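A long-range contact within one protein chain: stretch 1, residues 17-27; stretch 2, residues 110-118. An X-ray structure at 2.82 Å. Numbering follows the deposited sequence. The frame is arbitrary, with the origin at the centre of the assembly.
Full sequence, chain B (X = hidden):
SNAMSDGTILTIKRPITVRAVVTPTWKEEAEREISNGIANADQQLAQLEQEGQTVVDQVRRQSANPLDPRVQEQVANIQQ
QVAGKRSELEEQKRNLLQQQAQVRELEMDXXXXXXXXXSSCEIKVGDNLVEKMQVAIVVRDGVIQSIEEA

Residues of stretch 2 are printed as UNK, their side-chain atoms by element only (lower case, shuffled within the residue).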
# COMPACT_ATOMS: atom_id res chain seq x y z
N THR B 17 -4.24 -23.37 3.58
CA THR B 17 -2.91 -23.81 3.22
C THR B 17 -2.99 -24.81 2.08
O THR B 17 -3.79 -25.74 2.11
CB THR B 17 -2.18 -24.41 4.43
OG1 THR B 17 -2.02 -23.40 5.43
CG2 THR B 17 -0.82 -24.96 4.04
N VAL B 18 -2.16 -24.61 1.07
CA VAL B 18 -2.08 -25.56 -0.03
C VAL B 18 -0.83 -26.42 0.17
O VAL B 18 0.28 -25.90 0.26
CB VAL B 18 -2.01 -24.85 -1.40
CG1 VAL B 18 -2.34 -25.82 -2.53
CG2 VAL B 18 -2.98 -23.69 -1.43
N ARG B 19 -1.02 -27.73 0.28
CA ARG B 19 0.10 -28.67 0.30
C ARG B 19 0.12 -29.45 -1.02
O ARG B 19 -0.93 -29.78 -1.56
CB ARG B 19 -0.02 -29.63 1.49
CG ARG B 19 0.11 -28.96 2.85
CD ARG B 19 -0.28 -29.89 3.98
NE ARG B 19 -0.55 -29.14 5.21
CZ ARG B 19 -1.32 -29.57 6.21
NH1 ARG B 19 -1.92 -30.75 6.17
NH2 ARG B 19 -1.50 -28.79 7.28
N ALA B 20 1.31 -29.74 -1.55
CA ALA B 20 1.42 -30.51 -2.79
C ALA B 20 2.02 -31.89 -2.57
O ALA B 20 2.97 -32.06 -1.80
CB ALA B 20 2.22 -29.76 -3.84
N VAL B 21 1.44 -32.87 -3.25
CA VAL B 21 2.02 -34.20 -3.32
C VAL B 21 3.18 -34.10 -4.30
O VAL B 21 3.04 -33.52 -5.39
CB VAL B 21 1.00 -35.25 -3.80
CG1 VAL B 21 1.62 -36.63 -3.85
CG2 VAL B 21 -0.21 -35.29 -2.88
N VAL B 22 4.34 -34.64 -3.92
CA VAL B 22 5.49 -34.59 -4.81
C VAL B 22 5.31 -35.53 -6.01
O VAL B 22 5.24 -36.76 -5.86
CB VAL B 22 6.84 -34.84 -4.10
CG1 VAL B 22 7.98 -34.72 -5.09
CG2 VAL B 22 7.04 -33.85 -2.96
N THR B 23 5.19 -34.92 -7.19
CA THR B 23 5.13 -35.63 -8.45
C THR B 23 6.28 -35.13 -9.30
O THR B 23 6.83 -34.06 -9.02
CB THR B 23 3.83 -35.34 -9.23
OG1 THR B 23 3.85 -33.99 -9.71
CG2 THR B 23 2.60 -35.58 -8.38
N PRO B 24 6.64 -35.87 -10.36
CA PRO B 24 7.71 -35.40 -11.23
C PRO B 24 7.32 -34.08 -11.91
O PRO B 24 8.13 -33.16 -11.95
CB PRO B 24 7.86 -36.53 -12.25
CG PRO B 24 7.25 -37.73 -11.61
CD PRO B 24 6.10 -37.17 -10.82
N THR B 25 6.10 -33.98 -12.43
CA THR B 25 5.63 -32.74 -13.04
C THR B 25 5.85 -31.60 -12.07
O THR B 25 6.29 -30.52 -12.46
CB THR B 25 4.14 -32.80 -13.42
OG1 THR B 25 3.97 -33.68 -14.53
CG2 THR B 25 3.62 -31.42 -13.79
N TRP B 26 5.56 -31.85 -10.80
CA TRP B 26 5.63 -30.80 -9.80
C TRP B 26 7.04 -30.36 -9.53
O TRP B 26 7.30 -29.16 -9.44
CB TRP B 26 4.95 -31.24 -8.51
CG TRP B 26 4.96 -30.17 -7.46
CD1 TRP B 26 4.04 -29.14 -7.27
CD2 TRP B 26 5.98 -29.97 -6.42
NE1 TRP B 26 4.40 -28.35 -6.21
CE2 TRP B 26 5.55 -28.79 -5.66
CE3 TRP B 26 7.15 -30.62 -6.05
CZ2 TRP B 26 6.28 -28.31 -4.58
CZ3 TRP B 26 7.87 -30.13 -4.96
CH2 TRP B 26 7.45 -29.00 -4.25
N LYS B 27 7.95 -31.32 -9.41
CA LYS B 27 9.36 -31.04 -9.15
C LYS B 27 10.00 -30.13 -10.22
O LYS B 27 10.69 -29.18 -9.88
CB LYS B 27 10.16 -32.33 -8.97
CG LYS B 27 11.60 -32.11 -8.53
CD LYS B 27 12.51 -33.28 -8.88
CE LYS B 27 12.49 -34.37 -7.81
NZ LYS B 27 12.88 -33.86 -6.46
N UNK B 110 6.03 -37.61 -1.26
CA UNK B 110 6.15 -36.76 -0.09
C UNK B 110 5.17 -35.60 -0.21
O UNK B 110 4.71 -35.27 -1.31
c UNK B 110 9.83 -36.32 1.06
c UNK B 110 8.50 -37.02 0.89
o UNK B 110 10.70 -36.39 0.20
c UNK B 110 7.57 -36.21 0.02
n UNK B 110 9.98 -35.62 2.18
N UNK B 111 4.85 -34.97 0.91
CA UNK B 111 3.89 -33.86 0.91
C UNK B 111 4.52 -32.57 1.42
O UNK B 111 5.13 -32.55 2.48
c UNK B 111 1.79 -32.97 1.97
c UNK B 111 1.82 -35.28 0.96
c UNK B 111 2.63 -34.22 1.72
c UNK B 111 0.67 -35.87 1.73
N UNK B 112 4.36 -31.50 0.64
CA UNK B 112 5.06 -30.24 0.90
C UNK B 112 4.12 -29.04 1.00
O UNK B 112 3.11 -28.97 0.30
c UNK B 112 6.09 -29.94 -0.20
c UNK B 112 7.05 -28.84 0.23
c UNK B 112 6.88 -31.18 -0.53
N UNK B 113 4.48 -28.10 1.86
CA UNK B 113 3.87 -26.78 1.88
C UNK B 113 4.01 -26.11 0.52
O UNK B 113 5.02 -26.30 -0.17
o UNK B 113 2.47 -26.54 4.66
c UNK B 113 3.68 -24.83 3.49
c UNK B 113 4.57 -25.91 2.91
c UNK B 113 2.85 -25.34 4.65
o UNK B 113 2.59 -24.53 5.56
N UNK B 114 3.01 -25.33 0.13
CA UNK B 114 3.04 -24.62 -1.15
C UNK B 114 2.06 -23.45 -1.11
O UNK B 114 1.09 -23.42 -1.87
c UNK B 114 3.13 -25.11 -3.69
n UNK B 114 1.72 -24.42 -5.55
o UNK B 114 1.72 -26.60 -4.98
c UNK B 114 2.13 -25.44 -4.80
c UNK B 114 2.69 -25.57 -2.30
N UNK B 115 2.31 -22.50 -0.22
CA UNK B 115 1.53 -21.26 -0.18
C UNK B 115 0.12 -21.33 0.39
O UNK B 115 -0.31 -22.37 0.90
N UNK B 116 -0.59 -20.21 0.27
CA UNK B 116 -1.87 -19.96 0.93
C UNK B 116 -2.92 -19.43 -0.04
O UNK B 116 -2.58 -18.78 -1.02
c UNK B 116 -0.81 -19.85 4.14
n UNK B 116 -0.07 -20.93 4.40
c UNK B 116 -0.48 -19.09 2.89
o UNK B 116 -1.71 -19.47 4.88
c UNK B 116 -1.70 -18.90 2.01
N UNK B 117 -4.19 -19.67 0.26
CA UNK B 117 -5.29 -19.06 -0.49
C UNK B 117 -6.25 -18.37 0.45
O UNK B 117 -6.56 -18.90 1.52
c UNK B 117 -5.13 -19.78 -3.56
c UNK B 117 -5.26 -20.75 -2.40
c UNK B 117 -6.04 -20.12 -1.27
c UNK B 117 -5.95 -22.03 -2.82
N UNK B 118 -6.75 -17.20 0.05
CA UNK B 118 -7.77 -16.54 0.86
C UNK B 118 -9.04 -17.37 0.79
O UNK B 118 -9.46 -17.81 -0.29
o UNK B 118 -8.93 -12.27 0.47
o UNK B 118 -10.91 -12.99 1.08
c UNK B 118 -9.67 -13.15 0.94
c UNK B 118 -8.06 -15.10 0.44
c UNK B 118 -9.05 -14.45 1.41

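Position 110 carries three side-chain carbons, the third bearing one oxygen and one nitrogen, and its CB lies 3.8 Å from V22 CG2: an unbranched chain ending in an amide, so Q110. Its backbone O accepts from V22 N at 2.7 Å. The end of the side chain leads away from stretch 1, and its OE1 is hydrogen-bonded elsewhere in the structure, which suits a polar amide.

Position 111 has four carbons, forked at the first, with one arm two carbons long, and they touch the side chains of V21 and R19; this is I111. Paired with V21, it brings CG1 to 4.3 Å from V21 CG2 and CG2 to 3.8 Å from R19 CB. A beta-branched apolar residue suits an extended strand.

At 112, one carbon carries two others, three in all, and the fork meets V22 and the W26 indole, which identifies V112. Its CG2 lies 3.6 Å from V22 CG2 and 4.3 Å from W26 CH2, so a compact side chain packs against both the valine and the indole. The backbone pairs with A20 in both directions: A20 N to V112 O is 2.7 Å, and V112 N to A20 O is 2.9 Å.

Three carbons, the third carrying two oxygens, one of them near the R19 guanidinium, make position 113 a carboxylate with the length of glutamate, E113. Paired with R19 in the register, it sets OE1 4.0 Å from R19 NE, beyond a salt bridge but near enough for favourable electrostatics.

Position 114 again shows three carbons ending in one oxygen and one nitrogen, the oxygen beside the W26 indole nitrogen: Q114. OE1 accepts a weak hydrogen bond from W26 NE1 at 3.4 Å. Its backbone N also makes a weak bond to V18 O, at 2.8 Å.

At 115 there are no side-chain atoms, hence G115. Its phi of 75° favours glycine, and its O accepts a nearly straight bond from V18 N at 2.9 Å.

Position 116 has three carbons and a terminal oxygen and nitrogen, the nitrogen near the T17 hydroxyl, giving Q116. It pairs with T17, and the amide end comes nearer, NE2 donating weakly to T17 OG1 at 3.3 Å.

Four carbons forked at the second, their end against V18, define 117 as L117: CD1 is 3.7 Å from V18 CG2, an apolar contact.

Position 118 has three carbons and two terminal oxygens, out of reach of stretch 1: E118. The contact sets no demand on it, and a carboxylate is at home on a partly exposed residue.

The contact is an antiparallel pairing of strands, accommodating a beta bulge between the T17–Q116 and R19–E113 pairs. Backbone bonds hold the register, while V112, V22 and W26 supply apolar packing. T23 caps the helix through W26 N to T23 OG1, 2.9 Å, and W26 from that helix meets V112 and Q114.

Stretch 2 (110-118) QIVEQGQLE
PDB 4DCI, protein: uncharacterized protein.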